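Local coordinates for activating signal cointegrator 1 complex subunit 3 (Homo sapiens, PDB 6YXQ), which unwinds duplex DNA in the 3'-5' direction at the cost of ATP for alkylation repair, helps rescue stalled ribosomes and scaffolds the ASCC complex, at residues 55-60 and 150-155. Residues are numbered along the deposited sequence; the frame is centred on the assembly and turned at random.
Sequences IKFLNE and LTALVQ
Ala152 offers its methyl to the far end of the Phe57 ring, with CB 3.9 Å from Phe57 CZ; its carbonyl carbon, approached obliquely, is 3.8 Å from Phe57 CE2. At Leu153 the ring meets backbone as well as side chain. Phe57 CZ comes within 3.4 Å of the Leu153 N and 3.6 Å of Leu153 CB. Of all CA pairs across the two segments, those of Phe57 and Leu153 come closest, 7.7 Å apart. The phenyl group spans that distance because its CG stands anti to the backbone N (chi1 -174°), which carries the ring across to the other helix. Leu153 then turns one branch back over the ring: Leu153 CD1 lies 4.2 Å from the centroid of the Phe57 ring and only 2° off its normal, a CH-pi contact centred on one face. Between the two segments there are no hydrogen bonds, and a single aromatic side chain accounts for the first segment's share of the apolar contact. With the Phe57 ring cut back to the methyl of an alanine, the space between the helices would probably go unfilled and Leu153 CD1 would lose the face it covers. In this part of the ASCC3 N-terminal region, which is required for binding ASCC2, the contact joins helix 51-61 to helix 147-163; Phe145, in the loop before the latter, touches both Leu58 and Leu153, while Leu58 also packs on Leu74 of helix 64-85.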
loop_
_atom_site.group_PDB
_atom_site.type_symbol
_atom_site.label_atom_id
_atom_site.label_comp_id
_atom_site.label_asym_id
_atom_site.label_seq_id
_atom_site.Cartn_x
_atom_site.Cartn_y
_atom_site.Cartn_z
ATOM N N ILE A 55 -29.826 -11.610 24.482
ATOM C CA ILE A 55 -30.972 -11.919 25.339
ATOM C C ILE A 55 -30.788 -11.304 26.726
ATOM O O ILE A 55 -31.777 -10.972 27.394
ATOM C CB ILE A 55 -31.259 -13.434 25.402
ATOM C CG1 ILE A 55 -30.321 -14.158 26.359
ATOM C CG2 ILE A 55 -31.207 -14.060 24.004
ATOM C CD1 ILE A 55 -30.823 -15.537 26.723
ATOM N N LYS A 56 -29.543 -11.073 27.165
ATOM C CA LYS A 56 -29.341 -10.289 28.379
ATOM C C LYS A 56 -29.922 -8.891 28.220
ATOM O O LYS A 56 -30.682 -8.422 29.074
ATOM C CB LYS A 56 -27.857 -10.208 28.737
ATOM C CG LYS A 56 -27.599 -9.467 30.054
ATOM C CD LYS A 56 -26.151 -9.555 30.508
ATOM C CE LYS A 56 -25.249 -8.712 29.628
ATOM N NZ LYS A 56 -23.988 -8.304 30.304
ATOM N N PHE A 57 -29.571 -8.211 27.125
ATOM C CA PHE A 57 -30.130 -6.889 26.855
ATOM C C PHE A 57 -31.652 -6.932 26.844
ATOM O O PHE A 57 -32.312 -6.146 27.532
ATOM C CB PHE A 57 -29.602 -6.352 25.522
ATOM C CG PHE A 57 -30.020 -4.934 25.225
ATOM C CD1 PHE A 57 -31.267 -4.657 24.693
ATOM C CD2 PHE A 57 -29.160 -3.879 25.470
ATOM C CE1 PHE A 57 -31.651 -3.354 24.426
ATOM C CE2 PHE A 57 -29.534 -2.577 25.199
ATOM C CZ PHE A 57 -30.782 -2.314 24.677
ATOM N N LEU A 58 -32.227 -7.850 26.063
ATOM C CA LEU A 58 -33.680 -7.909 25.934
ATOM C C LEU A 58 -34.358 -8.096 27.287
ATOM O O LEU A 58 -35.368 -7.442 27.575
ATOM C CB LEU A 58 -34.069 -9.035 24.980
ATOM C CG LEU A 58 -33.668 -8.855 23.517
ATOM C CD1 LEU A 58 -33.813 -10.160 22.747
ATOM C CD2 LEU A 58 -34.516 -7.778 22.897
ATOM N N ASN A 59 -33.817 -8.979 28.137
ATOM C CA ASN A 59 -34.433 -9.227 29.439
ATOM C C ASN A 59 -34.217 -8.061 30.391
ATOM O O ASN A 59 -35.047 -7.812 31.274
ATOM C CB ASN A 59 -33.871 -10.510 30.051
ATOM C CG ASN A 59 -34.604 -11.747 29.585
ATOM O OD1 ASN A 59 -35.711 -12.027 30.035
ATOM N ND2 ASN A 59 -33.990 -12.494 28.675
ATOM N N GLU A 60 -33.112 -7.346 30.228
ATOM C CA GLU A 60 -32.769 -6.240 31.106
ATOM C C GLU A 60 -33.590 -4.990 30.816
ATOM O O GLU A 60 -33.761 -4.160 31.714
ATOM C CB GLU A 60 -31.268 -5.961 30.965
ATOM C CG GLU A 60 -30.678 -4.906 31.867
ATOM C CD GLU A 60 -29.232 -4.621 31.509
ATOM O OE1 GLU A 60 -28.927 -3.491 31.075
ATOM O OE2 GLU A 60 -28.394 -5.532 31.656
ATOM N N LEU A 150 -33.646 1.595 22.132
ATOM C CA LEU A 150 -32.974 1.369 20.860
ATOM C C LEU A 150 -31.613 2.051 20.837
ATOM O O LEU A 150 -30.630 1.465 20.373
ATOM C CB LEU A 150 -33.849 1.864 19.708
ATOM C CG LEU A 150 -33.799 1.132 18.362
ATOM C CD1 LEU A 150 -34.793 1.776 17.413
ATOM C CD2 LEU A 150 -32.414 1.135 17.749
ATOM N N THR A 151 -31.530 3.291 21.335
ATOM C CA THR A 151 -30.228 3.956 21.384
ATOM C C THR A 151 -29.291 3.251 22.348
ATOM O O THR A 151 -28.076 3.230 22.132
ATOM C CB THR A 151 -30.354 5.428 21.780
ATOM O OG1 THR A 151 -31.018 5.530 23.036
ATOM C CG2 THR A 151 -31.116 6.205 20.740
ATOM N N ALA A 152 -29.832 2.686 23.428
ATOM C CA ALA A 152 -28.997 1.883 24.313
ATOM C C ALA A 152 -28.398 0.695 23.568
ATOM O O ALA A 152 -27.208 0.384 23.719
ATOM C CB ALA A 152 -29.811 1.411 25.512
ATOM N N LEU A 153 -29.208 0.023 22.754
ATOM C CA LEU A 153 -28.688 -1.091 21.966
ATOM C C LEU A 153 -27.630 -0.613 20.980
ATOM O O LEU A 153 -26.575 -1.241 20.833
ATOM C CB LEU A 153 -29.826 -1.801 21.229
ATOM C CG LEU A 153 -29.424 -2.948 20.292
ATOM C CD1 LEU A 153 -28.777 -4.071 21.067
ATOM C CD2 LEU A 153 -30.623 -3.477 19.545
ATOM N N VAL A 154 -27.895 0.498 20.296
ATOM C CA VAL A 154 -26.935 1.004 19.318
ATOM C C VAL A 154 -25.624 1.365 20.004
ATOM O O VAL A 154 -24.538 1.027 19.518
ATOM C CB VAL A 154 -27.519 2.206 18.556
ATOM C CG1 VAL A 154 -26.499 2.730 17.559
ATOM C CG2 VAL A 154 -28.811 1.814 17.854
ATOM N N GLN A 155 -25.709 2.065 21.141
ATOM C CA GLN A 155 -24.519 2.422 21.903
ATOM C C GLN A 155 -23.765 1.183 22.352
ATOM O O GLN A 155 -22.533 1.179 22.379
ATOM C CB GLN A 155 -24.899 3.264 23.121
ATOM C CG GLN A 155 -24.980 4.759 22.890
ATOM C CD GLN A 155 -25.213 5.520 24.186
ATOM O OE1 GLN A 155 -25.021 4.980 25.278
ATOM N NE2 GLN A 155 -25.650 6.770 24.072
#